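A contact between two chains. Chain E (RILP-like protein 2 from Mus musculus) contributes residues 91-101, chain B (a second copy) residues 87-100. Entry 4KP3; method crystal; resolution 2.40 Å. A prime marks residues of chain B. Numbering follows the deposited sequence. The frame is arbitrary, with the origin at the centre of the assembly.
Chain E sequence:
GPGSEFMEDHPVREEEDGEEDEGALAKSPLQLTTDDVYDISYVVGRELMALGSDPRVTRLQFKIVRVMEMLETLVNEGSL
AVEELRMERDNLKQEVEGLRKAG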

# COMPACT_ATOMS: atom_id res chain seq x y z
N ASN E 91 24.37 8.70 -31.77
CA ASN E 91 25.28 8.11 -32.75
C ASN E 91 24.79 8.31 -34.19
O ASN E 91 25.58 8.63 -35.08
CB ASN E 91 25.51 6.62 -32.46
CG ASN E 91 26.39 6.39 -31.25
OD1 ASN E 91 27.36 7.13 -31.02
ND2 ASN E 91 26.07 5.37 -30.46
N LEU E 92 23.49 8.15 -34.40
CA LEU E 92 22.90 8.34 -35.72
C LEU E 92 23.02 9.79 -36.19
O LEU E 92 23.26 10.04 -37.37
CB LEU E 92 21.43 7.90 -35.73
CG LEU E 92 21.22 6.39 -35.91
CD1 LEU E 92 19.80 5.98 -35.58
CD2 LEU E 92 21.58 5.99 -37.34
N LYS E 93 22.86 10.73 -35.27
CA LYS E 93 23.01 12.15 -35.61
C LYS E 93 24.44 12.49 -36.02
O LYS E 93 24.66 13.34 -36.89
CB LYS E 93 22.53 13.05 -34.47
CG LYS E 93 21.12 13.60 -34.69
CD LYS E 93 20.67 14.53 -33.58
CE LYS E 93 19.32 15.15 -33.92
NZ LYS E 93 18.72 15.90 -32.78
N GLN E 94 25.42 11.82 -35.41
CA GLN E 94 26.80 12.03 -35.81
C GLN E 94 27.07 11.45 -37.19
O GLN E 94 27.77 12.06 -38.01
CB GLN E 94 27.76 11.43 -34.77
CG GLN E 94 27.54 11.98 -33.37
CD GLN E 94 28.73 11.80 -32.47
OE1 GLN E 94 29.38 10.75 -32.46
NE2 GLN E 94 29.05 12.83 -31.70
N GLU E 95 26.51 10.27 -37.46
CA GLU E 95 26.66 9.64 -38.76
C GLU E 95 26.02 10.49 -39.87
O GLU E 95 26.63 10.72 -40.91
CB GLU E 95 26.10 8.22 -38.75
CG GLU E 95 26.18 7.50 -40.08
CD GLU E 95 25.71 6.06 -40.00
OE1 GLU E 95 25.85 5.32 -41.00
OE2 GLU E 95 25.21 5.65 -38.93
N VAL E 96 24.79 10.95 -39.64
CA VAL E 96 24.08 11.78 -40.61
C VAL E 96 24.84 13.07 -40.94
O VAL E 96 24.90 13.50 -42.10
CB VAL E 96 22.65 12.13 -40.12
CG1 VAL E 96 22.04 13.25 -40.97
CG2 VAL E 96 21.76 10.90 -40.15
N GLU E 97 25.42 13.69 -39.92
CA GLU E 97 26.20 14.91 -40.10
C GLU E 97 27.38 14.69 -41.04
O GLU E 97 27.65 15.52 -41.92
CB GLU E 97 26.67 15.45 -38.75
CG GLU E 97 27.73 16.53 -38.85
CD GLU E 97 28.17 17.02 -37.48
OE1 GLU E 97 27.42 16.82 -36.51
OE2 GLU E 97 29.27 17.62 -37.39
N GLY E 98 28.08 13.58 -40.86
CA GLY E 98 29.20 13.25 -41.71
C GLY E 98 28.77 12.98 -43.14
O GLY E 98 29.42 13.43 -44.09
N LEU E 99 27.67 12.25 -43.29
CA LEU E 99 27.15 11.90 -44.61
C LEU E 99 26.63 13.13 -45.36
O LEU E 99 26.56 13.13 -46.59
CB LEU E 99 26.07 10.83 -44.50
CG LEU E 99 26.56 9.49 -43.93
CD1 LEU E 99 25.41 8.52 -43.73
CD2 LEU E 99 27.63 8.88 -44.84
N ARG E 100 26.28 14.17 -44.62
CA ARG E 100 25.85 15.43 -45.23
C ARG E 100 27.03 16.20 -45.81
O ARG E 100 26.87 16.94 -46.78
CB ARG E 100 25.08 16.29 -44.22
CG ARG E 100 23.65 15.84 -44.02
CD ARG E 100 23.02 16.50 -42.81
NE ARG E 100 21.58 16.25 -42.75
CZ ARG E 100 20.81 16.54 -41.70
NH1 ARG E 100 21.34 17.09 -40.62
NH2 ARG E 100 19.51 16.28 -41.74
N LYS E 101 28.21 16.03 -45.22
CA LYS E 101 29.42 16.65 -45.74
C LYS E 101 30.09 15.75 -46.77
O LYS E 101 29.52 15.47 -47.83
CB LYS E 101 30.40 16.96 -44.61
CG LYS E 101 29.81 17.77 -43.47
CD LYS E 101 30.86 18.06 -42.41
CE LYS E 101 30.27 18.79 -41.22
NZ LYS E 101 31.31 19.15 -40.22
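Chain B 87-100: MERDNLKQEVEGLR

Two copies of RILP-like protein 2 pack helix against helix, in register. Both stretches are largely helical, the helices having begun earlier in their chains. They run in the same direction, their axes crossing at 28° with a closest approach of 9.5 Å, and Leu92, Val96 and Leu99 each lie nearest their own counterparts: the CA atoms of Leu92 and Leu92′ are 6.2 Å apart, those of Val96 and Val96′ 6.0 Å, and those of Leu99 and Leu99′ 6.7 Å. The spacing of four and then three residues is that of a coiled coil, and together the stretches bury 709 Å². Along chain E, Asn91 points sideways and takes no part. Leu92 (chi1 m, chi2 t) points toward chain B and fits as a knob among Arg89′, Leu92′, Lys93′ and Val96′; its CD1 lies 3.6 Å from the backbone O of Arg89′, its CB 3.8 Å from Leu92′ CD1, and its CD2 4.0 Å from Val96′ CG2. Lys93 leaves its helix sideways but flanks the seam, with its CG 3.8 Å from Leu92′ CD2. From there the extended chain carries NZ to 3.2 Å from Glu88′ OE2, a salt bridge whose hydrogen bond is weak. Gln94 is out of reach. Glu95, extended with chi1 and chi2 both t, brings OE1 to 3.0 Å from Arg100′ NH1 in a salt bridge, the carboxylate oxygen lying over one face of the guanidinium; the same OE1 is 3.3 Å from Val96′ CG1. Val96, buried at the centre of the seam, places CG2 3.7 Å from Val96′ CG2 and 3.9 Å from Leu92′ CD2, while its CG1 lies 3.4 Å from Glu95′ CD. In return, Val96′ is a knob among Leu92, Glu95, Val96 and Leu99. Glu97 points away and Gly98 is out of reach, so the contact resumes at Leu99 (chi1 m, chi2 t). Its CB is 3.8 Å from Leu99′ CD1, and its CD1 lies 4.1 Å from Val96′ CG1 and 3.8 Å from Arg100′ NE. Arg100 starts sideways, but its extended side chain (chi2 and chi3 t) brings the guanidinium to chain B: NE and NH2 are each 2.9 Å from Glu95′ OE1, two weak hydrogen bonds within one salt bridge. The same two residue types pair with the chains exchanged, but with different geometry: no hydrogen bond is found between Glu95 and Arg100′. A charged pair thus lies on either side of the Val96–Val96′ contact. Lys101 lies beyond reach.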

# COMPACT_ATOMS: atom_id res chain seq x y z
N MET B 87 10.66 7.62 -33.10
CA MET B 87 10.34 8.21 -34.39
C MET B 87 11.58 8.89 -34.96
O MET B 87 11.84 8.83 -36.16
CB MET B 87 9.22 9.24 -34.25
CG MET B 87 7.85 8.67 -33.97
SD MET B 87 7.06 7.97 -35.44
CE MET B 87 5.37 7.84 -34.86
N GLU B 88 12.32 9.54 -34.07
CA GLU B 88 13.50 10.30 -34.45
C GLU B 88 14.64 9.37 -34.88
O GLU B 88 15.30 9.62 -35.89
CB GLU B 88 13.92 11.17 -33.27
CG GLU B 88 15.13 12.01 -33.55
CD GLU B 88 15.47 12.87 -32.38
OE1 GLU B 88 14.75 12.79 -31.36
OE2 GLU B 88 16.46 13.62 -32.47
N ARG B 89 14.85 8.30 -34.10
CA ARG B 89 15.79 7.24 -34.45
C ARG B 89 15.48 6.69 -35.84
O ARG B 89 16.38 6.52 -36.66
CB ARG B 89 15.72 6.11 -33.40
CG ARG B 89 16.84 5.08 -33.46
CD ARG B 89 16.51 3.91 -34.38
NE ARG B 89 15.18 3.36 -34.15
CZ ARG B 89 14.89 2.43 -33.26
NH1 ARG B 89 15.84 1.92 -32.48
NH2 ARG B 89 13.64 2.00 -33.13
N ASP B 90 14.20 6.41 -36.09
CA ASP B 90 13.80 5.83 -37.37
C ASP B 90 14.00 6.81 -38.52
O ASP B 90 14.41 6.41 -39.62
CB ASP B 90 12.36 5.32 -37.33
CG ASP B 90 12.18 4.17 -36.35
OD1 ASP B 90 13.20 3.65 -35.85
OD2 ASP B 90 11.02 3.78 -36.10
N ASN B 91 13.71 8.08 -38.27
CA ASN B 91 13.90 9.12 -39.27
C ASN B 91 15.36 9.33 -39.65
O ASN B 91 15.70 9.41 -40.83
CB ASN B 91 13.24 10.43 -38.83
CG ASN B 91 11.73 10.41 -39.00
OD1 ASN B 91 11.21 9.73 -39.88
ND2 ASN B 91 11.02 11.14 -38.15
N LEU B 92 16.23 9.42 -38.65
CA LEU B 92 17.67 9.47 -38.89
C LEU B 92 18.13 8.25 -39.69
O LEU B 92 18.91 8.38 -40.63
CB LEU B 92 18.43 9.53 -37.56
CG LEU B 92 18.36 10.84 -36.77
CD1 LEU B 92 18.82 10.61 -35.34
CD2 LEU B 92 19.21 11.90 -37.44
N LYS B 93 17.64 7.08 -39.31
CA LYS B 93 17.95 5.83 -40.01
C LYS B 93 17.53 5.90 -41.48
O LYS B 93 18.27 5.47 -42.36
CB LYS B 93 17.27 4.64 -39.33
CG LYS B 93 18.20 3.74 -38.55
CD LYS B 93 17.42 2.68 -37.79
CE LYS B 93 18.34 1.69 -37.09
NZ LYS B 93 17.59 0.81 -36.14
N GLN B 94 16.34 6.44 -41.73
CA GLN B 94 15.84 6.63 -43.09
C GLN B 94 16.82 7.48 -43.88
O GLN B 94 17.13 7.18 -45.03
CB GLN B 94 14.46 7.30 -43.09
CG GLN B 94 13.31 6.43 -42.60
CD GLN B 94 12.04 7.23 -42.36
OE1 GLN B 94 10.95 6.67 -42.23
NE2 GLN B 94 12.18 8.55 -42.31
N GLU B 95 17.32 8.54 -43.24
CA GLU B 95 18.24 9.46 -43.89
C GLU B 95 19.59 8.81 -44.19
O GLU B 95 20.21 9.09 -45.22
CB GLU B 95 18.44 10.72 -43.05
CG GLU B 95 19.30 11.77 -43.73
CD GLU B 95 19.30 13.08 -43.00
OE1 GLU B 95 19.87 14.05 -43.54
OE2 GLU B 95 18.73 13.16 -41.88
N VAL B 96 20.05 7.95 -43.29
CA VAL B 96 21.31 7.25 -43.50
C VAL B 96 21.20 6.34 -44.73
O VAL B 96 22.08 6.33 -45.59
CB VAL B 96 21.73 6.44 -42.25
CG1 VAL B 96 22.92 5.54 -42.57
CG2 VAL B 96 22.08 7.38 -41.10
N GLU B 97 20.10 5.59 -44.82
CA GLU B 97 19.87 4.71 -45.96
C GLU B 97 19.78 5.48 -47.27
O GLU B 97 20.31 5.04 -48.29
CB GLU B 97 18.62 3.85 -45.75
CG GLU B 97 18.73 2.87 -44.60
CD GLU B 97 20.10 2.20 -44.55
OE1 GLU B 97 20.49 1.55 -45.53
OE2 GLU B 97 20.79 2.35 -43.51
N GLY B 98 19.11 6.63 -47.23
CA GLY B 98 18.93 7.44 -48.42
C GLY B 98 20.20 8.08 -48.94
O GLY B 98 20.38 8.21 -50.15
N LEU B 99 21.09 8.49 -48.03
CA LEU B 99 22.33 9.15 -48.43
C LEU B 99 23.38 8.16 -48.95
O LEU B 99 24.35 8.56 -49.60
CB LEU B 99 22.89 9.99 -47.28
CG LEU B 99 22.05 11.20 -46.88
CD1 LEU B 99 22.66 11.95 -45.70
CD2 LEU B 99 21.85 12.14 -48.06
N ARG B 100 23.19 6.88 -48.66
CA ARG B 100 24.12 5.84 -49.12
C ARG B 100 23.57 5.06 -50.31
O ARG B 100 22.43 5.25 -50.73
CB ARG B 100 24.47 4.90 -47.97
CG ARG B 100 25.25 5.57 -46.86
CD ARG B 100 25.67 4.59 -45.77
NE ARG B 100 26.72 5.17 -44.95
CZ ARG B 100 27.13 4.66 -43.79
NH1 ARG B 100 26.58 3.56 -43.31
NH2 ARG B 100 28.10 5.26 -43.11